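Local coordinates for 3'-5' exonuclease crn-4 (Caenorhabditis elegans, PDB 5DK5), which degrades DNA and RNA from their 3' ends as a DEDDh-family exonuclease and takes part in apoptotic DNA degradation, at residues B[125-130]-B[216-221]; B[27-32]-B[66-71]; B[171-176]-B[199-204]; B[18-23]-B[109-114]. All blocks are in the same frame, centred on the assembly; numbering follows the deposited sequence.

Contacts 1, 2 and 4 all reach the mixed sheet of the exonuclease fold, while contact 3 pairs two helices, 172-179 and 191-207. Strand 20-28 serves contact 4 near its start and contact 2 at its end, so their centres lie about 28 Å apart. Contact 1 brings in helix 124-136 and strand 216-219, meeting contact 2 where I129 CG2 packs on T28 CG2. Contact 3 packs on contact 4 through A199 and L202, which lie against L21 and I23. Along the chain, contact 2 is nested inside the loop closed by contact 4; contact 1 opens later and encloses contact 3. Contact 3 borders the magnesium site, contact 2 holds ligand E27, contact 1 reaches the zinc.

Contact 1 (B[125-130]-B[216-221]); sequences DLWRIA and ELLTCC. With ZN (zinc ion), chain I; IPA (isopropyl alcohol), chain M.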
# COMPACT_ATOMS: atom_id res chain seq x y z
N ASP B 125 4.12 2.44 20.39
CA ASP B 125 2.84 3.13 20.22
C ASP B 125 2.97 4.65 20.22
O ASP B 125 2.38 5.32 19.37
CB ASP B 125 1.86 2.70 21.32
CG ASP B 125 1.39 1.27 21.16
OD1 ASP B 125 2.04 0.36 21.73
OD2 ASP B 125 0.37 1.04 20.48
N LEU B 126 3.73 5.19 21.16
CA LEU B 126 3.82 6.64 21.33
C LEU B 126 5.11 7.24 20.77
O LEU B 126 5.07 8.29 20.12
CB LEU B 126 3.67 7.00 22.81
CG LEU B 126 2.29 6.73 23.42
CD1 LEU B 126 2.27 7.15 24.88
CD2 LEU B 126 1.18 7.43 22.66
N TRP B 127 6.24 6.59 21.00
CA TRP B 127 7.51 7.12 20.50
C TRP B 127 7.58 7.09 18.97
O TRP B 127 8.05 8.04 18.35
CB TRP B 127 8.70 6.37 21.08
CG TRP B 127 9.92 6.49 20.23
CD1 TRP B 127 10.72 7.59 20.10
CD2 TRP B 127 10.47 5.48 19.37
NE1 TRP B 127 11.74 7.32 19.22
CE2 TRP B 127 11.61 6.04 18.76
CE3 TRP B 127 10.11 4.17 19.07
CZ2 TRP B 127 12.39 5.32 17.86
CZ3 TRP B 127 10.89 3.46 18.18
CH2 TRP B 127 12.02 4.03 17.58
N ARG B 128 7.12 6.00 18.36
CA ARG B 128 7.19 5.85 16.90
C ARG B 128 5.86 6.18 16.22
O ARG B 128 5.76 7.16 15.49
CB ARG B 128 7.63 4.44 16.52
CG ARG B 128 7.70 4.20 15.01
CD ARG B 128 8.35 2.86 14.66
NE ARG B 128 7.55 1.73 15.13
CZ ARG B 128 6.49 1.24 14.48
NH1 ARG B 128 6.09 1.78 13.34
NH2 ARG B 128 5.83 0.21 14.99
N ILE B 129 4.86 5.34 16.47
CA ILE B 129 3.59 5.42 15.75
C ILE B 129 2.91 6.77 15.94
O ILE B 129 2.54 7.43 14.97
CB ILE B 129 2.63 4.29 16.19
CG1 ILE B 129 3.22 2.94 15.77
CG2 ILE B 129 1.23 4.50 15.59
CD1 ILE B 129 2.43 1.73 16.23
N ALA B 130 2.73 7.19 17.19
CA ALA B 130 2.09 8.46 17.46
C ALA B 130 2.90 9.59 16.85
O ALA B 130 2.38 10.39 16.08
CB ALA B 130 1.91 8.68 18.96
N GLU B 216 9.07 6.32 31.09
CA GLU B 216 9.64 6.81 29.84
C GLU B 216 9.10 8.19 29.49
O GLU B 216 7.91 8.47 29.66
CB GLU B 216 9.35 5.83 28.69
CG GLU B 216 10.15 4.54 28.77
CD GLU B 216 10.08 3.71 27.50
OE1 GLU B 216 9.38 4.12 26.55
OE2 GLU B 216 10.74 2.65 27.44
N LEU B 217 10.00 9.05 29.02
CA LEU B 217 9.66 10.41 28.61
C LEU B 217 10.18 10.67 27.21
O LEU B 217 11.17 10.07 26.79
CB LEU B 217 10.25 11.43 29.58
CG LEU B 217 10.05 11.20 31.08
CD1 LEU B 217 10.98 12.09 31.88
CD2 LEU B 217 8.60 11.45 31.48
N LEU B 218 9.52 11.57 26.49
CA LEU B 218 9.98 11.99 25.17
C LEU B 218 10.59 13.38 25.24
O LEU B 218 9.92 14.36 25.56
CB LEU B 218 8.82 11.97 24.17
CG LEU B 218 8.19 10.60 23.87
CD1 LEU B 218 7.20 10.73 22.72
CD2 LEU B 218 9.25 9.55 23.54
N THR B 219 11.89 13.46 24.94
CA THR B 219 12.64 14.71 24.98
C THR B 219 13.15 15.08 23.60
O THR B 219 13.16 14.26 22.68
CB THR B 219 13.83 14.61 25.95
OG1 THR B 219 14.72 13.58 25.52
CG2 THR B 219 13.35 14.31 27.36
N CYS B 220 13.59 16.33 23.45
CA CYS B 220 13.95 16.88 22.15
C CYS B 220 15.38 16.59 21.72
O CYS B 220 15.73 16.77 20.55
CB CYS B 220 13.73 18.39 22.15
SG CYS B 220 14.71 19.28 23.38
N CYS B 221 16.22 16.16 22.66
CA CYS B 221 17.64 16.00 22.38
C CYS B 221 18.29 14.89 23.20
O CYS B 221 17.84 14.57 24.30
CB CYS B 221 18.37 17.33 22.64
SG CYS B 221 20.15 17.29 22.31
ZN ZN I . 12.83 19.77 24.73
C1 IPA M . 7.21 5.33 10.06
C2 IPA M . 8.40 4.71 10.75
C3 IPA M . 8.97 5.69 11.75
O2 IPA M . 7.99 3.54 11.42
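L126 and W127 of helix 124-136 face L218 of strand 216-219, a helix-on-sheet packing within the RNase H-like alpha/beta fold of this exonuclease. D125, in the first turn of the helix, binds the backbone of F26 through its carboxylate, and its carbonyl O accepts from A130 N at 2.9 Å, closing a wider pi-type turn. L126 follows, with its beta carbon directed at the strand; its carbonyl O lies 4.2 Å from L218 CD1, and its side chain also covers L24 and F145, apolar neighbours that suit leucine. W127 meets the strand mainly through CB, 4.1 Å from L218 CD2, and that methyl also sits at the edge of the indole, near its plane. With CG anti to the backbone N (chi1 157°), the ring is carried away from the strand toward F246 and E247 of helix 239-249; V254 of strand 253-256 packs on both W127 and L218. R128 points away from the strand. Its chain bends at chi3 (65°), Q124 accepts from NE, and NH1 donates to O2 of an isopropyl alcohol, probably picked up from the crystallisation liquor, at 3.2 Å and an N-H...O angle of 153°. I129 CG1 lies 3.7 Å above one face of this guanidinium, toward its rim.

On the strand side, branched L218 spreads its two methyls to both helix residues. E216 is buried, its OE2 bonded by N150 ND2 and its OE1 weakly by Y148 OH. Two residues beyond L218 comes the zinc site completed by C270, C273 and C280, where C220 SG binds the zinc ion at 2.4 Å.

Contact 2 (B[27-32]-B[66-71]); sequences ETTSDA and VKPVLN
T29 and N71 make the closest backbone approach, their CA atoms 7.4 Å apart, as segment 27-32 runs on from the end of strand 20-28 of the exonuclease sheet and segment 66-71, the loop after strand 55-65, winds past it. Nothing pairs the two main chains directly; side chains and a water fill the interval. T29 CG2 packs against the rigid P68 ring, 3.9 Å from both CB and CG, and lies equally far from the carbonyl O of N71. A chi1 of 55° places CG2 beside the backbone N and sets OG1 between N and the carbonyl carbon. From there OG1 donates to a water at 2.7 Å, which also accepts from N71 ND2 at 3.0 Å, while E40 N donates to the same hydroxyl. Threonine thus serves both an apolar and a polar partner. N71 OD1, in turn, takes a bond from T73 N of the second subunit, so this loop also meets that subunit. The E40 carboxylate accepts from the backbone N of V69, L70 and N71, holding the loop. I42 of strand 41-50 packs on T29 and P68, L136 of helix 124-136 on L70, and helix 76-82 on S30 and the magnesium ligand E27.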
# COMPACT_ATOMS: atom_id res chain seq x y z
N GLU B 27 -2.90 0.46 16.00
CA GLU B 27 -2.58 -0.44 14.90
C GLU B 27 -2.39 0.41 13.65
O GLU B 27 -3.09 1.42 13.48
CB GLU B 27 -3.67 -1.48 14.69
CG GLU B 27 -3.92 -2.35 15.92
CD GLU B 27 -2.70 -3.15 16.35
OE1 GLU B 27 -1.92 -3.56 15.46
OE2 GLU B 27 -2.53 -3.36 17.57
N THR B 28 -1.45 0.02 12.80
CA THR B 28 -1.08 0.82 11.64
C THR B 28 -1.09 0.03 10.35
O THR B 28 -1.16 -1.20 10.35
CB THR B 28 0.34 1.43 11.81
OG1 THR B 28 1.33 0.40 11.66
CG2 THR B 28 0.50 2.10 13.17
N THR B 29 -1.04 0.75 9.23
CA THR B 29 -0.74 0.14 7.95
C THR B 29 0.66 -0.44 8.03
O THR B 29 1.48 0.03 8.82
CB THR B 29 -0.83 1.14 6.80
OG1 THR B 29 0.02 2.26 7.07
CG2 THR B 29 -2.26 1.63 6.62
N SER B 30 0.95 -1.45 7.22
CA SER B 30 2.26 -2.07 7.24
C SER B 30 2.47 -3.01 6.05
O SER B 30 1.52 -3.42 5.39
CB SER B 30 2.46 -2.85 8.54
OG SER B 30 1.47 -3.85 8.67
N ASP B 31 3.74 -3.31 5.80
CA ASP B 31 4.14 -4.32 4.84
C ASP B 31 5.31 -5.07 5.46
O ASP B 31 6.46 -4.65 5.35
CB ASP B 31 4.54 -3.69 3.50
CG ASP B 31 4.82 -4.73 2.43
OD1 ASP B 31 4.20 -5.81 2.46
OD2 ASP B 31 5.68 -4.46 1.56
N ALA B 32 4.99 -6.18 6.12
CA ALA B 32 5.91 -6.88 7.02
C ALA B 32 7.36 -6.95 6.54
O ALA B 32 8.29 -6.79 7.33
CB ALA B 32 5.39 -8.29 7.28
N VAL B 66 -9.49 4.21 11.63
CA VAL B 66 -8.94 5.43 11.03
C VAL B 66 -8.62 5.18 9.56
O VAL B 66 -8.03 4.16 9.21
CB VAL B 66 -7.66 5.90 11.76
CG1 VAL B 66 -7.13 7.18 11.15
CG2 VAL B 66 -7.94 6.11 13.24
N LYS B 67 -9.01 6.11 8.70
CA LYS B 67 -8.73 6.00 7.28
C LYS B 67 -7.35 6.57 6.95
O LYS B 67 -7.11 7.76 7.15
CB LYS B 67 -9.80 6.72 6.45
CG LYS B 67 -9.60 6.59 4.94
CD LYS B 67 -10.50 7.52 4.16
CE LYS B 67 -11.93 7.05 4.15
NZ LYS B 67 -12.82 8.00 3.42
N PRO B 68 -6.43 5.72 6.45
CA PRO B 68 -5.12 6.22 6.01
C PRO B 68 -5.21 6.93 4.66
O PRO B 68 -6.18 6.70 3.94
CB PRO B 68 -4.28 4.94 5.91
CG PRO B 68 -5.26 3.89 5.57
CD PRO B 68 -6.55 4.26 6.24
N VAL B 69 -4.22 7.76 4.33
CA VAL B 69 -4.27 8.56 3.10
C VAL B 69 -3.06 8.34 2.19
O VAL B 69 -3.11 8.66 1.00
CB VAL B 69 -4.38 10.07 3.42
CG1 VAL B 69 -5.67 10.36 4.17
CG2 VAL B 69 -3.17 10.54 4.21
N LEU B 70 -1.97 7.82 2.75
CA LEU B 70 -0.77 7.54 1.95
C LEU B 70 -0.88 6.17 1.28
O LEU B 70 -0.56 6.02 0.10
CB LEU B 70 0.49 7.59 2.82
CG LEU B 70 0.78 8.91 3.53
CD1 LEU B 70 2.04 8.78 4.37
CD2 LEU B 70 0.92 10.05 2.53
N ASN B 71 -1.32 5.18 2.05
CA ASN B 71 -1.58 3.84 1.54
C ASN B 71 -2.98 3.42 1.96
O ASN B 71 -3.21 3.00 3.09
CB ASN B 71 -0.54 2.85 2.05
CG ASN B 71 0.84 3.12 1.50
OD1 ASN B 71 1.13 2.83 0.33
ND2 ASN B 71 1.71 3.69 2.33
O HOH W 1 0.61 4.05 5.15

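Contact 3 (B[171-176]-B[199-204]); sequences TNIGKM and ATILQR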
# COMPACT_ATOMS: atom_id res chain seq x y z
N THR B 171 6.23 -12.33 21.83
CA THR B 171 5.82 -10.93 21.94
C THR B 171 5.83 -10.45 23.39
O THR B 171 5.88 -11.25 24.32
CB THR B 171 4.42 -10.70 21.36
OG1 THR B 171 3.47 -11.53 22.04
CG2 THR B 171 4.39 -11.01 19.88
N ASN B 172 5.77 -9.13 23.57
CA ASN B 172 5.73 -8.53 24.90
C ASN B 172 4.50 -8.97 25.68
O ASN B 172 4.60 -9.42 26.81
CB ASN B 172 5.78 -7.01 24.79
CG ASN B 172 7.17 -6.49 24.48
OD1 ASN B 172 8.05 -7.24 24.06
ND2 ASN B 172 7.38 -5.19 24.69
N ILE B 173 3.33 -8.83 25.06
CA ILE B 173 2.08 -9.25 25.68
C ILE B 173 2.08 -10.76 25.90
O ILE B 173 1.62 -11.24 26.94
CB ILE B 173 0.86 -8.85 24.83
CG1 ILE B 173 0.71 -7.33 24.79
CG2 ILE B 173 -0.42 -9.49 25.39
CD1 ILE B 173 -0.32 -6.83 23.79
N GLY B 174 2.60 -11.49 24.92
CA GLY B 174 2.66 -12.94 25.01
C GLY B 174 3.55 -13.41 26.15
O GLY B 174 3.21 -14.37 26.85
N LYS B 175 4.69 -12.75 26.33
CA LYS B 175 5.61 -13.09 27.40
C LYS B 175 5.00 -12.80 28.77
O LYS B 175 5.08 -13.62 29.68
CB LYS B 175 6.92 -12.32 27.25
CG LYS B 175 7.86 -12.89 26.20
CD LYS B 175 9.08 -12.01 26.01
CE LYS B 175 10.01 -12.57 24.94
NZ LYS B 175 11.21 -11.72 24.75
N MET B 176 4.39 -11.62 28.90
CA MET B 176 3.80 -11.20 30.16
C MET B 176 2.63 -12.11 30.56
O MET B 176 2.48 -12.44 31.73
CB MET B 176 3.33 -9.75 30.07
CG MET B 176 4.48 -8.76 30.01
SD MET B 176 3.98 -7.03 30.05
CE MET B 176 3.18 -6.87 28.45
N ALA B 199 -4.29 -4.46 30.02
CA ALA B 199 -5.01 -4.03 31.21
C ALA B 199 -5.03 -5.13 32.27
O ALA B 199 -4.80 -4.87 33.45
CB ALA B 199 -6.43 -3.63 30.85
N THR B 200 -5.30 -6.36 31.84
CA THR B 200 -5.34 -7.50 32.75
C THR B 200 -3.95 -7.78 33.31
O THR B 200 -3.80 -8.08 34.50
CB THR B 200 -5.87 -8.76 32.06
OG1 THR B 200 -7.15 -8.48 31.47
CG2 THR B 200 -6.02 -9.91 33.05
N ILE B 201 -2.94 -7.67 32.46
CA ILE B 201 -1.55 -7.80 32.90
C ILE B 201 -1.23 -6.72 33.91
O ILE B 201 -0.67 -7.00 34.98
CB ILE B 201 -0.57 -7.71 31.71
CG1 ILE B 201 -0.71 -8.94 30.81
CG2 ILE B 201 0.88 -7.61 32.19
CD1 ILE B 201 -0.13 -8.76 29.42
N LEU B 202 -1.58 -5.48 33.58
CA LEU B 202 -1.35 -4.34 34.46
C LEU B 202 -1.98 -4.58 35.83
O LEU B 202 -1.36 -4.32 36.85
CB LEU B 202 -1.93 -3.07 33.83
CG LEU B 202 -1.95 -1.81 34.70
CD1 LEU B 202 -0.55 -1.37 35.07
CD2 LEU B 202 -2.68 -0.69 33.98
N GLN B 203 -3.21 -5.07 35.83
CA GLN B 203 -3.94 -5.35 37.06
C GLN B 203 -3.23 -6.42 37.88
O GLN B 203 -2.95 -6.23 39.07
CB GLN B 203 -5.37 -5.78 36.75
CG GLN B 203 -6.25 -5.99 37.97
CD GLN B 203 -7.67 -6.34 37.61
OE1 GLN B 203 -7.92 -7.21 36.77
NE2 GLN B 203 -8.63 -5.66 38.23
N ARG B 204 -2.95 -7.55 37.24
CA ARG B 204 -2.29 -8.67 37.91
C ARG B 204 -0.93 -8.26 38.46
O ARG B 204 -0.52 -8.73 39.52
CB ARG B 204 -2.13 -9.85 36.95
CG ARG B 204 -1.32 -11.02 37.49
CD ARG B 204 -1.95 -11.63 38.73
NE ARG B 204 -3.20 -12.33 38.42
CZ ARG B 204 -3.27 -13.59 38.01
NH1 ARG B 204 -2.18 -14.33 37.86
NH2 ARG B 204 -4.46 -14.13 37.76
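I201 is inserted against one turn of a neighbouring helix, meeting M176 and I173 in a helix-helix packing within the exonuclease domain. Its CD1 does most of the touching: M176 CB lies 3.7 Å away, I173 O 3.9 Å and I173 CG2 4.1 Å. The second branch, CG2, rests 3.8 Å from M176 SD, so the forked isoleucine engages both the root and the sulfur of the methionine. M176 meets it at about a right angle, and the bend at chi3 (-69°) brings CE back to within 3.9 Å of I201 CD1; an unbranched, flexible chain can follow the isoleucine in this way. F155 of helix 151-161 packs on M176 as well.

Further out, I173 also lies against D194, N197 and I198 of helix 191-207. Its side chain is about 5 Å from the bound magnesium and about 4 Å from the inhibitor MES, so this packing borders the active site, where D194 is a metal ligand. N172 is anchored through ND2 to D121 O. T171, the N-cap of helix 172-179, bonds weakly to the MES sulfonate. G174, lacking a beta carbon, admits the cap closely: T171 OG1 accepts from G174 N at 3.0 Å, with an N-H...O angle of 139°.

Contact 4 (B[18-23]-B[109-114]); sequences FDTLLI and LGLEEG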
# COMPACT_ATOMS: atom_id res chain seq x y z
N PHE B 18 -1.18 7.92 39.92
CA PHE B 18 -2.32 8.29 39.09
C PHE B 18 -3.58 7.57 39.55
O PHE B 18 -3.53 6.39 39.89
CB PHE B 18 -2.04 7.97 37.62
CG PHE B 18 -0.82 8.65 37.07
CD1 PHE B 18 -0.90 9.93 36.55
CD2 PHE B 18 0.41 8.01 37.07
CE1 PHE B 18 0.22 10.56 36.05
CE2 PHE B 18 1.53 8.64 36.57
CZ PHE B 18 1.44 9.91 36.06
N ASP B 19 -4.71 8.28 39.56
CA ASP B 19 -5.99 7.67 39.89
C ASP B 19 -6.59 6.96 38.68
O ASP B 19 -7.48 6.12 38.82
CB ASP B 19 -6.96 8.72 40.42
CG ASP B 19 -6.80 8.97 41.91
OD1 ASP B 19 -5.67 8.84 42.42
OD2 ASP B 19 -7.81 9.28 42.58
N THR B 20 -6.11 7.31 37.49
CA THR B 20 -6.60 6.73 36.24
C THR B 20 -5.45 6.37 35.31
O THR B 20 -4.53 7.17 35.10
CB THR B 20 -7.56 7.69 35.51
OG1 THR B 20 -8.61 8.09 36.40
CG2 THR B 20 -8.16 7.02 34.28
N LEU B 21 -5.51 5.17 34.75
CA LEU B 21 -4.56 4.72 33.74
C LEU B 21 -5.29 4.29 32.47
O LEU B 21 -6.17 3.44 32.51
CB LEU B 21 -3.70 3.57 34.27
CG LEU B 21 -2.78 3.90 35.45
CD1 LEU B 21 -2.09 2.64 35.94
CD2 LEU B 21 -1.75 4.95 35.06
N LEU B 22 -4.90 4.88 31.35
CA LEU B 22 -5.52 4.59 30.06
C LEU B 22 -4.62 3.67 29.25
O LEU B 22 -3.57 4.08 28.78
CB LEU B 22 -5.79 5.87 29.28
CG LEU B 22 -6.66 6.92 29.98
CD1 LEU B 22 -6.81 8.15 29.10
CD2 LEU B 22 -8.03 6.35 30.34
N ILE B 23 -5.04 2.41 29.10
CA ILE B 23 -4.27 1.46 28.31
C ILE B 23 -4.48 1.77 26.83
O ILE B 23 -5.57 1.54 26.30
CB ILE B 23 -4.67 0.01 28.62
CG1 ILE B 23 -4.33 -0.35 30.07
CG2 ILE B 23 -3.95 -0.96 27.68
CD1 ILE B 23 -5.40 0.04 31.08
N LEU B 109 -14.87 12.66 29.88
CA LEU B 109 -14.61 11.84 31.05
C LEU B 109 -14.29 12.70 32.27
O LEU B 109 -14.33 12.23 33.41
CB LEU B 109 -13.46 10.87 30.79
CG LEU B 109 -13.71 9.72 29.81
CD1 LEU B 109 -12.46 8.88 29.68
CD2 LEU B 109 -14.89 8.85 30.23
N GLY B 110 -13.96 13.97 32.03
CA GLY B 110 -13.62 14.88 33.10
C GLY B 110 -12.22 14.67 33.63
O GLY B 110 -11.93 14.97 34.79
N LEU B 111 -11.34 14.16 32.77
CA LEU B 111 -9.94 13.93 33.14
C LEU B 111 -9.17 15.25 33.16
O LEU B 111 -9.36 16.10 32.29
CB LEU B 111 -9.28 12.95 32.17
CG LEU B 111 -9.77 11.50 32.24
CD1 LEU B 111 -9.19 10.69 31.09
CD2 LEU B 111 -9.38 10.88 33.57
N GLU B 112 -8.29 15.39 34.14
CA GLU B 112 -7.47 16.59 34.28
C GLU B 112 -6.06 16.35 33.77
O GLU B 112 -5.57 15.22 33.76
CB GLU B 112 -7.43 17.05 35.73
CG GLU B 112 -8.79 17.42 36.30
CD GLU B 112 -8.69 18.01 37.69
OE1 GLU B 112 -8.67 19.26 37.81
OE2 GLU B 112 -8.62 17.24 38.67
N GLU B 113 -5.41 17.42 33.34
CA GLU B 113 -4.05 17.35 32.82
C GLU B 113 -3.06 16.85 33.87
O GLU B 113 -2.95 17.42 34.95
CB GLU B 113 -3.61 18.73 32.32
CG GLU B 113 -4.45 19.29 31.19
CD GLU B 113 -4.05 20.70 30.81
OE1 GLU B 113 -3.18 21.29 31.50
OE2 GLU B 113 -4.60 21.23 29.82
N GLY B 114 -2.35 15.77 33.54
CA GLY B 114 -1.29 15.27 34.39
C GLY B 114 -1.73 14.35 35.51
O GLY B 114 -0.89 13.82 36.24
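The F18 ring presents its edge to G114: CE1 stands 3.4 Å from G114 O, which lies near the ring plane, so a polarised aromatic C-H faces the carbonyl oxygen. The phenyl group packs further on A117 and V214, surroundings that suit a large apolar side chain. This contact closes the start of strand 20-28 on the turn that leads from helix 95-109 into the neighbouring parallel strand 116-120, in the exonuclease fold. The helix ends in a Schellman motif at G110, whose positive phi (78°) lets the chain leave the last helical turn, a conformation glycine adopts readily; G114 is similar (phi 84°).

Between these two glycines, L111 is directed at the strand and carries the apolar part of the contact. Its CD2 methyl lies over T20, 4.0 Å from OG1 and 4.1 Å from CG2. T20, beta-branched as suits a strand, holds OG1 beside its backbone N (chi1 -54°), which sets hydroxyl and methyl together against the leucine. Two residues on comes L22, enclosed by I46, A48, F116 and F118, a deep position apt for leucine. The two leucines reach toward each other tip to tip, L111 CD1 meeting L22 CD1 at 4.0 Å.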